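Long-range contacts in inactivation-no-after-potential D protein (Drosophila melanogaster, PDB 5F67), which binds the C-terminal tail of the TRP channel through its third PDZ domain, the part held in this structure, probably as a scaffold in fly phototransduction: residues F34-I40 against I51-R57; R25-V29 against A65-D71; D71-N77 against V100-T106. Residues are numbered along the deposited sequence.

All three contacts lie within one PDZ domain. Contacts 1 and 3 are buried antiparallel strand pairs, covering 665 and 682 Å² and each carrying a classic beta bulge; contact 2 is partly buried, covers 255 Å² and joins strand side chains to side chains and carbonyls of a loop. Contact 3 sits closest to the middle of the chain, about 3 Å from centre to centre, whereas contact 1, about 8 Å out, turns polar groups to the bound peptide. Contacts 2 and 3 share Asp71, and their strands 25-30 and 99-105 are sheet neighbours. Contact 1 meets both, for instance at Ile53, whose N lies 2.8 Å from Asp71 O and whose O lies 2.8 Å from Gly70 N.

Contact 1. Residues F34-I40 against I51-R57; sequences FLGIMVI and IFISDLR
The peptide-binding edge of the PDZ domain lies here: Phe34-Ile37, probably corresponding to its GLGF carboxylate-binding loop, leads into strand 37-44, hairpin partner of strand 50-56. The segments run antiparallel, their axes 139° apart and 4.3 Å at closest approach. Ile37 faces Leu56 and Val39 faces Ile53 as non-hydrogen-bonded pairs; Met38-Asp55 and Ile40-Phe52 are hydrogen-bonded pairs. Between Met38 and Val39 the register slips by one, because Ser54 (phi/psi -114/-18) and Asp55 both face Met38 in a classic beta bulge: Met38 O accepts Ser54 N at 2.8 Å and, weakly, Asp55 N at 3.5 Å. Hydrogen bonds run from Met38 N to Asp55 O (3.1 Å), Arg57 N to Gly36 O (2.8 Å), Ile40 N to Phe52 O and Phe52 N to Ile40 O (both 3.0 Å). Gly36 has phi/psi 117/26, where a side chain would strike the preceding carbonyl. Inward, Ile37 (p) and Ile53 (m) meet CD1 to CD1 at 3.8 Å, and Val39 CB touches Ile51 CG2 at 3.7 Å. Buried Ile37, Val39, Ile51 and Ile53 thus tie the hairpin to the core, while Asp55, Arg57 and backbone groups of Leu35-Ile37 hydrogen-bond the peptide, helped by packing of Phe34 and Met38.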
loop_
_atom_site.group_PDB
_atom_site.type_symbol
_atom_site.label_atom_id
_atom_site.label_comp_id
_atom_site.label_asym_id
_atom_site.label_seq_id
_atom_site.Cartn_x
_atom_site.Cartn_y
_atom_site.Cartn_z
ATOM N N PHE A 34 2.040 3.558 -12.214
ATOM C CA PHE A 34 1.973 3.681 -10.769
ATOM C C PHE A 34 1.105 2.522 -10.302
ATOM O O PHE A 34 0.417 1.883 -11.131
ATOM C CB PHE A 34 1.290 5.003 -10.416
ATOM C CG PHE A 34 0.107 5.291 -11.294
ATOM C CD1 PHE A 34 -1.112 4.647 -11.086
ATOM C CD2 PHE A 34 0.227 6.171 -12.370
ATOM C CE1 PHE A 34 -2.203 4.872 -11.927
ATOM C CE2 PHE A 34 -0.855 6.403 -13.215
ATOM C CZ PHE A 34 -2.075 5.747 -12.990
ATOM N N LEU A 35 1.115 2.253 -8.998
ATOM C CA LEU A 35 0.185 1.289 -8.419
ATOM C C LEU A 35 -1.171 1.959 -8.223
ATOM O O LEU A 35 -2.224 1.385 -8.543
ATOM C CB LEU A 35 0.707 0.768 -7.074
ATOM C CG LEU A 35 2.041 0.021 -7.149
ATOM C CD1 LEU A 35 2.634 -0.146 -5.745
ATOM C CD2 LEU A 35 1.844 -1.335 -7.825
ATOM N N GLY A 36 -1.137 3.191 -7.716
ATOM C CA GLY A 36 -2.347 3.964 -7.517
ATOM C C GLY A 36 -2.586 4.289 -6.058
ATOM O O GLY A 36 -3.728 4.493 -5.655
ATOM N N ILE A 37 -1.521 4.343 -5.255
ATOM C CA ILE A 37 -1.685 4.622 -3.827
ATOM C C ILE A 37 -0.763 5.725 -3.342
ATOM O O ILE A 37 0.227 6.062 -3.998
ATOM C CB ILE A 37 -1.367 3.377 -2.949
ATOM C CG1 ILE A 37 0.066 2.881 -3.215
ATOM C CG2 ILE A 37 -2.381 2.254 -3.176
ATOM C CD1 ILE A 37 0.534 1.785 -2.223
ATOM N N MET A 38 -1.107 6.287 -2.183
ATOM C CA MET A 38 -0.173 7.080 -1.391
ATOM C C MET A 38 -0.176 6.494 0.008
ATOM O O MET A 38 -1.135 5.813 0.400
ATOM C CB MET A 38 -0.594 8.551 -1.350
ATOM C CG MET A 38 -0.440 9.237 -2.680
ATOM S SD MET A 38 -1.222 10.842 -2.662
ATOM C CE MET A 38 -0.940 11.286 -4.370
ATOM N N VAL A 39 0.891 6.727 0.767
ATOM C CA VAL A 39 0.948 6.211 2.119
ATOM C C VAL A 39 1.380 7.307 3.068
ATOM O O VAL A 39 1.892 8.354 2.643
ATOM C CB VAL A 39 1.910 4.994 2.259
ATOM C CG1 VAL A 39 1.467 3.841 1.340
ATOM C CG2 VAL A 39 3.351 5.400 1.927
ATOM N N ILE A 40 1.136 7.067 4.349
ATOM C CA ILE A 40 1.648 7.931 5.403
ATOM C C ILE A 40 2.218 7.044 6.493
ATOM O O ILE A 40 1.908 5.841 6.571
ATOM C CB ILE A 40 0.542 8.839 5.998
ATOM C CG1 ILE A 40 -0.643 8.013 6.487
ATOM C CG2 ILE A 40 0.083 9.877 4.982
ATOM C CD1 ILE A 40 -1.598 8.808 7.366
ATOM N N ILE A 51 2.885 1.982 8.602
ATOM C CA ILE A 51 2.605 2.587 7.306
ATOM C C ILE A 51 1.169 2.263 6.906
ATOM O O ILE A 51 0.758 1.099 6.937
ATOM C CB ILE A 51 3.555 2.032 6.226
ATOM C CG1 ILE A 51 5.013 2.250 6.661
ATOM C CG2 ILE A 51 3.274 2.679 4.864
ATOM C CD1 ILE A 51 5.463 3.725 6.648
ATOM N N PHE A 52 0.411 3.289 6.526
ATOM C CA PHE A 52 -0.997 3.102 6.159
ATOM C C PHE A 52 -1.287 3.702 4.796
ATOM O O PHE A 52 -0.729 4.728 4.424
ATOM C CB PHE A 52 -1.913 3.751 7.202
ATOM C CG PHE A 52 -1.807 3.128 8.564
ATOM C CD1 PHE A 52 -0.828 3.544 9.458
ATOM C CD2 PHE A 52 -2.678 2.118 8.947
ATOM C CE1 PHE A 52 -0.719 2.964 10.714
ATOM C CE2 PHE A 52 -2.583 1.534 10.214
ATOM C CZ PHE A 52 -1.600 1.962 11.097
ATOM N N ILE A 53 -2.159 3.053 4.033
ATOM C CA ILE A 53 -2.621 3.642 2.781
ATOM C C ILE A 53 -3.403 4.912 3.113
ATOM O O ILE A 53 -4.315 4.874 3.942
ATOM C CB ILE A 53 -3.549 2.679 2.013
ATOM C CG1 ILE A 53 -2.857 1.330 1.783
ATOM C CG2 ILE A 53 -4.007 3.307 0.687
ATOM C CD1 ILE A 53 -1.582 1.429 0.933
ATOM N N SER A 54 -3.055 6.027 2.469
ATOM C CA SER A 54 -3.663 7.319 2.790
ATOM C C SER A 54 -4.496 7.874 1.641
ATOM O O SER A 54 -5.319 8.766 1.834
ATOM C CB SER A 54 -2.582 8.327 3.177
ATOM O OG SER A 54 -1.682 8.531 2.102
ATOM N N ASP A 55 -4.273 7.362 0.435
ATOM C CA ASP A 55 -5.096 7.776 -0.687
ATOM C C ASP A 55 -5.042 6.711 -1.754
ATOM O O ASP A 55 -4.158 5.851 -1.757
ATOM C CB ASP A 55 -4.657 9.147 -1.239
ATOM C CG ASP A 55 -5.804 9.916 -1.880
ATOM O OD1 ASP A 55 -6.844 9.304 -2.208
ATOM O OD2 ASP A 55 -5.673 11.146 -2.054
ATOM N N LEU A 56 -6.007 6.759 -2.659
ATOM C CA LEU A 56 -6.165 5.710 -3.651
ATOM C C LEU A 56 -6.637 6.397 -4.915
ATOM O O LEU A 56 -7.544 7.235 -4.864
ATOM C CB LEU A 56 -7.213 4.704 -3.158
ATOM C CG LEU A 56 -7.524 3.484 -4.007
ATOM C CD1 LEU A 56 -6.334 2.543 -4.013
ATOM C CD2 LEU A 56 -8.758 2.799 -3.433
ATOM N N ARG A 57 -6.008 6.080 -6.041
ATOM C CA ARG A 57 -6.317 6.763 -7.297
ATOM C C ARG A 57 -7.455 6.074 -8.031
ATOM O O ARG A 57 -7.414 4.862 -8.266
ATOM C CB ARG A 57 -5.077 6.792 -8.192
ATOM C CG ARG A 57 -5.326 7.414 -9.578
ATOM C CD ARG A 57 -4.009 7.631 -10.298
ATOM N NE ARG A 57 -4.198 7.915 -11.718
ATOM C CZ ARG A 57 -3.334 8.606 -12.457
ATOM N NH1 ARG A 57 -2.217 9.080 -11.904
ATOM N NH2 ARG A 57 -3.577 8.806 -13.745
#

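Contact 2. Residues R25-V29 against A65-D71; sequences RTVQV and AGVKVGD
In this PDZ fold, strand 25-30 lies beside the loop from helix 61-64 to strand 72-76; its side chains meet side chains and backbone carbonyls of the loop (nearest CA pair Val29 and Ala65, 6.5 Å). The loop opens with a Schellman motif (Gly66 phi/psi 89/18) and ends in a type II beta turn, Lys68-Asp71, closed by Asp71 N to Lys68 O at 3.1 Å. Val27 (m) and Val29 (t) point toward the loop. Val67 CG2 sits over the shallow notch between them, 4.3 Å from Val27 CG2 and 4.4 Å from Val29 CG2, while Ala65 CB rests on Val29 CG2 at 3.7 Å. Arg25 (chi1 p, chi2 and chi3 t) reaches across, its guanidinium edge meeting Gly66 O and Asp71 OD2. A water bridges Arg25 NE and Ala65 O, 2.9 Å from each. Asp71 OD1 is hydrogen-bonded to Thr106 OG1; OD2 accepts Lys68 N at 3.0 Å. Arg25 NH2 donates to Gly66 O at 2.9 Å and makes a salt bridge with Asp71 OD2 at 2.7 Å.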
loop_
_atom_site.group_PDB
_atom_site.type_symbol
_atom_site.label_atom_id
_atom_site.label_comp_id
_atom_site.label_asym_id
_atom_site.label_seq_id
_atom_site.Cartn_x
_atom_site.Cartn_y
_atom_site.Cartn_z
ATOM N N ARG A 25 -4.279 -9.811 4.352
ATOM C CA ARG A 25 -4.504 -10.490 3.083
ATOM C C ARG A 25 -3.414 -10.100 2.094
ATOM O O ARG A 25 -2.710 -9.107 2.278
ATOM C CB ARG A 25 -5.879 -10.103 2.517
ATOM C CG ARG A 25 -5.970 -8.622 2.107
ATOM C CD ARG A 25 -7.415 -8.161 1.858
ATOM N NE ARG A 25 -7.463 -6.832 1.227
ATOM C CZ ARG A 25 -7.376 -5.690 1.900
ATOM N NH1 ARG A 25 -7.235 -5.723 3.219
ATOM N NH2 ARG A 25 -7.437 -4.518 1.264
ATOM N N THR A 26 -3.260 -10.896 1.046
ATOM C CA THR A 26 -2.265 -10.600 0.028
ATOM C C THR A 26 -2.946 -10.097 -1.236
ATOM O O THR A 26 -3.867 -10.744 -1.740
ATOM C CB THR A 26 -1.484 -11.889 -0.322
ATOM O OG1 THR A 26 -0.726 -12.306 0.821
ATOM C CG2 THR A 26 -0.545 -11.640 -1.487
ATOM N N VAL A 27 -2.498 -8.954 -1.755
ATOM C CA VAL A 27 -2.967 -8.495 -3.058
ATOM C C VAL A 27 -1.811 -8.461 -4.046
ATOM O O VAL A 27 -0.656 -8.309 -3.653
ATOM C CB VAL A 27 -3.632 -7.099 -2.995
ATOM C CG1 VAL A 27 -4.813 -7.125 -2.027
ATOM C CG2 VAL A 27 -2.621 -6.021 -2.585
ATOM N N GLN A 28 -2.127 -8.601 -5.330
ATOM C CA GLN A 28 -1.113 -8.582 -6.377
ATOM C C GLN A 28 -1.476 -7.449 -7.321
ATOM O O GLN A 28 -2.455 -7.546 -8.062
ATOM C CB GLN A 28 -1.139 -9.907 -7.156
ATOM C CG GLN A 28 -0.976 -11.161 -6.276
ATOM C CD GLN A 28 0.438 -11.334 -5.734
ATOM O OE1 GLN A 28 1.359 -10.579 -6.084
ATOM N NE2 GLN A 28 0.619 -12.329 -4.862
ATOM N N VAL A 29 -0.695 -6.374 -7.313
ATOM C CA VAL A 29 -1.087 -5.187 -8.060
ATOM C C VAL A 29 -0.030 -4.840 -9.104
ATOM O O VAL A 29 1.135 -4.626 -8.767
ATOM C CB VAL A 29 -1.274 -3.991 -7.121
ATOM C CG1 VAL A 29 -1.707 -2.752 -7.910
ATOM C CG2 VAL A 29 -2.293 -4.334 -6.031
ATOM N N ALA A 65 -7.818 -3.897 -7.282
ATOM C CA ALA A 65 -7.409 -5.056 -6.480
ATOM C C ALA A 65 -7.980 -5.045 -5.071
ATOM O O ALA A 65 -7.753 -5.976 -4.294
ATOM C CB ALA A 65 -5.892 -5.146 -6.412
ATOM N N GLY A 66 -8.703 -3.990 -4.723
ATOM C CA GLY A 66 -9.342 -3.946 -3.418
ATOM C C GLY A 66 -8.500 -3.345 -2.304
ATOM O O GLY A 66 -8.794 -3.563 -1.126
ATOM N N VAL A 67 -7.461 -2.591 -2.656
ATOM C CA VAL A 67 -6.724 -1.826 -1.644
ATOM C C VAL A 67 -7.681 -0.751 -1.133
ATOM O O VAL A 67 -8.398 -0.138 -1.938
ATOM C CB VAL A 67 -5.483 -1.157 -2.260
ATOM C CG1 VAL A 67 -4.723 -0.319 -1.213
ATOM C CG2 VAL A 67 -4.576 -2.218 -2.887
ATOM N N LYS A 68 -7.722 -0.535 0.185
ATOM C CA LYS A 68 -8.600 0.488 0.753
ATOM C C LYS A 68 -7.796 1.537 1.496
ATOM O O LYS A 68 -6.772 1.218 2.120
ATOM C CB LYS A 68 -9.604 -0.126 1.737
ATOM C CG LYS A 68 -10.445 -1.242 1.155
ATOM C CD LYS A 68 -11.155 -0.807 -0.114
ATOM C CE LYS A 68 -11.995 -1.953 -0.672
ATOM N NZ LYS A 68 -12.360 -1.742 -2.100
ATOM N N VAL A 69 -8.257 2.785 1.426
ATOM C CA VAL A 69 -7.681 3.846 2.249
ATOM C C VAL A 69 -7.819 3.439 3.711
ATOM O O VAL A 69 -8.886 2.978 4.137
ATOM C CB VAL A 69 -8.373 5.207 2.002
ATOM C CG1 VAL A 69 -7.860 6.270 2.970
ATOM C CG2 VAL A 69 -8.162 5.658 0.549
ATOM N N GLY A 70 -6.737 3.595 4.473
ATOM C CA GLY A 70 -6.733 3.211 5.876
ATOM C C GLY A 70 -6.101 1.850 6.129
ATOM O O GLY A 70 -5.793 1.520 7.277
ATOM N N ASP A 71 -5.918 1.047 5.077
ATOM C CA ASP A 71 -5.308 -0.280 5.246
ATOM C C ASP A 71 -3.882 -0.136 5.761
ATOM O O ASP A 71 -3.164 0.780 5.341
ATOM C CB ASP A 71 -5.236 -1.031 3.918
ATOM C CG ASP A 71 -6.557 -1.638 3.502
ATOM O OD1 ASP A 71 -7.531 -1.581 4.289
ATOM O OD2 ASP A 71 -6.609 -2.193 2.375
HETATM O O HOH W 1 -8.094 -6.902 -1.605
#

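Contact 3. Residues D71-N77 against V100-T106; sequences DMLLAVN and VTMILLT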
loop_
_atom_site.group_PDB
_atom_site.type_symbol
_atom_site.label_atom_id
_atom_site.label_comp_id
_atom_site.label_asym_id
_atom_site.label_seq_id
_atom_site.Cartn_x
_atom_site.Cartn_y
_atom_site.Cartn_z
ATOM N N ASP A 71 -5.918 1.047 5.077
ATOM C CA ASP A 71 -5.308 -0.280 5.246
ATOM C C ASP A 71 -3.882 -0.136 5.761
ATOM O O ASP A 71 -3.164 0.780 5.341
ATOM C CB ASP A 71 -5.236 -1.031 3.918
ATOM C CG ASP A 71 -6.557 -1.638 3.502
ATOM O OD1 ASP A 71 -7.531 -1.581 4.289
ATOM O OD2 ASP A 71 -6.609 -2.193 2.375
ATOM N N MET A 72 -3.458 -1.028 6.653
ATOM C CA MET A 72 -2.055 -1.014 7.087
ATOM C C MET A 72 -1.235 -1.833 6.102
ATOM O O MET A 72 -1.633 -2.933 5.731
ATOM C CB MET A 72 -1.920 -1.610 8.488
ATOM C CG MET A 72 -0.545 -1.432 9.133
ATOM S SD MET A 72 -0.499 -2.257 10.748
ATOM C CE MET A 72 1.104 -1.677 11.337
ATOM N N LEU A 73 -0.100 -1.290 5.672
ATOM C CA LEU A 73 0.782 -1.962 4.721
ATOM C C LEU A 73 1.851 -2.733 5.486
ATOM O O LEU A 73 2.689 -2.132 6.183
ATOM C CB LEU A 73 1.436 -0.924 3.791
ATOM C CG LEU A 73 2.456 -1.499 2.809
ATOM C CD1 LEU A 73 1.793 -2.444 1.813
ATOM C CD2 LEU A 73 3.183 -0.367 2.077
ATOM N N LEU A 74 1.812 -4.062 5.371
ATOM C CA LEU A 74 2.650 -4.924 6.202
ATOM C C LEU A 74 3.855 -5.515 5.459
ATOM O O LEU A 74 4.866 -5.843 6.080
ATOM C CB LEU A 74 1.799 -6.041 6.810
ATOM C CG LEU A 74 0.617 -5.522 7.637
ATOM C CD1 LEU A 74 -0.319 -6.664 8.016
ATOM C CD2 LEU A 74 1.115 -4.835 8.885
ATOM N N ALA A 75 3.755 -5.647 4.142
ATOM C CA ALA A 75 4.905 -6.067 3.334
ATOM C C ALA A 75 4.777 -5.614 1.891
ATOM O O ALA A 75 3.668 -5.455 1.380
ATOM C CB ALA A 75 5.072 -7.578 3.386
ATOM N N VAL A 76 5.922 -5.415 1.244
ATOM C CA VAL A 76 5.981 -5.148 -0.193
ATOM C C VAL A 76 6.884 -6.218 -0.783
ATOM O O VAL A 76 8.082 -6.246 -0.477
ATOM C CB VAL A 76 6.576 -3.769 -0.473
ATOM C CG1 VAL A 76 6.691 -3.534 -1.993
ATOM C CG2 VAL A 76 5.713 -2.692 0.169
ATOM N N ASN A 77 6.320 -7.085 -1.625
ATOM C CA ASN A 77 7.041 -8.274 -2.086
ATOM C C ASN A 77 7.614 -9.006 -0.878
ATOM O O ASN A 77 6.876 -9.263 0.072
ATOM C CB ASN A 77 8.102 -7.936 -3.143
ATOM C CG ASN A 77 7.484 -7.499 -4.465
ATOM O OD1 ASN A 77 6.392 -7.941 -4.828
ATOM N ND2 ASN A 77 8.173 -6.621 -5.189
ATOM N N VAL A 100 3.332 -6.228 -8.084
ATOM C CA VAL A 100 3.845 -5.935 -6.756
ATOM C C VAL A 100 2.927 -6.592 -5.743
ATOM O O VAL A 100 1.713 -6.365 -5.750
ATOM C CB VAL A 100 3.915 -4.415 -6.505
ATOM C CG1 VAL A 100 4.543 -4.122 -5.128
ATOM C CG2 VAL A 100 4.713 -3.726 -7.613
ATOM N N THR A 101 3.511 -7.439 -4.903
ATOM C CA THR A 101 2.766 -8.162 -3.888
ATOM C C THR A 101 2.710 -7.269 -2.659
ATOM O O THR A 101 3.746 -6.797 -2.180
ATOM C CB THR A 101 3.495 -9.447 -3.491
ATOM O OG1 THR A 101 3.709 -10.260 -4.650
ATOM C CG2 THR A 101 2.681 -10.233 -2.448
ATOM N N MET A 102 1.512 -7.016 -2.147
ATOM C CA MET A 102 1.410 -6.261 -0.909
ATOM C C MET A 102 0.578 -7.043 0.096
ATOM O O MET A 102 -0.420 -7.663 -0.266
ATOM C CB MET A 102 0.767 -4.900 -1.169
ATOM C CG MET A 102 1.627 -3.988 -2.046
ATOM S SD MET A 102 0.930 -2.332 -2.183
ATOM C CE MET A 102 -0.425 -2.611 -3.324
ATOM N N ILE A 103 0.999 -7.016 1.356
ATOM C CA ILE A 103 0.193 -7.606 2.405
ATOM C C ILE A 103 -0.451 -6.443 3.117
ATOM O O ILE A 103 0.236 -5.520 3.577
ATOM C CB ILE A 103 1.033 -8.413 3.407
ATOM C CG1 ILE A 103 1.651 -9.627 2.701
ATOM C CG2 ILE A 103 0.154 -8.895 4.551
ATOM C CD1 ILE A 103 2.546 -10.464 3.597
ATOM N N LEU A 104 -1.775 -6.482 3.191
ATOM C CA LEU A 104 -2.552 -5.368 3.717
ATOM C C LEU A 104 -3.479 -5.834 4.821
ATOM O O LEU A 104 -3.970 -6.955 4.793
ATOM C CB LEU A 104 -3.397 -4.757 2.597
ATOM C CG LEU A 104 -2.653 -4.067 1.453
ATOM C CD1 LEU A 104 -3.608 -3.791 0.289
ATOM C CD2 LEU A 104 -1.984 -2.775 1.931
ATOM N N LEU A 105 -3.750 -4.955 5.778
ATOM C CA LEU A 105 -4.691 -5.273 6.850
ATOM C C LEU A 105 -5.753 -4.185 6.926
ATOM O O LEU A 105 -5.444 -3.012 7.180
ATOM C CB LEU A 105 -3.962 -5.376 8.195
ATOM C CG LEU A 105 -4.856 -5.588 9.425
ATOM C CD1 LEU A 105 -5.532 -6.961 9.400
ATOM C CD2 LEU A 105 -4.046 -5.432 10.692
ATOM N N THR A 106 -7.004 -4.559 6.680
ATOM C CA THR A 106 -8.103 -3.605 6.804
ATOM C C THR A 106 -8.583 -3.659 8.240
ATOM O O THR A 106 -8.868 -4.742 8.763
ATOM C CB THR A 106 -9.273 -3.945 5.846
ATOM O OG1 THR A 106 -8.831 -3.823 4.491
ATOM C CG2 THR A 106 -10.440 -2.989 6.058
#
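Strands 72-76 and 100-105 run antiparallel, their axes 155° apart and 4.7 Å at closest approach. Met72-Leu105 and Ala75-Ile103 are hydrogen-bonded pairs, Leu73-Leu104 and Val76-Met102 non-hydrogen-bonded ones. A classic beta bulge shifts the register by one: Leu74, with phi/psi -104/-26, and Ala75 both face Ile103, so Leu74 N donates to Ile103 O at 2.8 Å while Ile103 N donates to Ala75 O at 3.1 Å. Met72 and Leu105 exchange two N-H...O hydrogen bonds of 2.9 Å. Asn77 (phi 50°) binds twice, its N to Thr101 O at 2.6 Å and its OD1 to Thr101 N at 2.9 Å, the side chain standing in for a backbone acceptor.

On one face Leu73 CD1 lies 3.8 Å from Leu104 CD2 and 4.0 Å from Met102 CB. The other holds Ala75 CB against Ile103 CD1 at 3.8 Å; Ile17 of helix 17-20 covers Ala75 and Ile103. Leu74 CD1 reaches Leu105 CB at 3.9 Å. Thr106 OG1 donates to Asp71 OD1 at 2.6 Å, while Asp71 OD2 forms a salt bridge with Arg25. With strand 25-30 on the other side of 99-105, this bulged pair forms the middle of the antiparallel sheet characteristic of the PDZ fold.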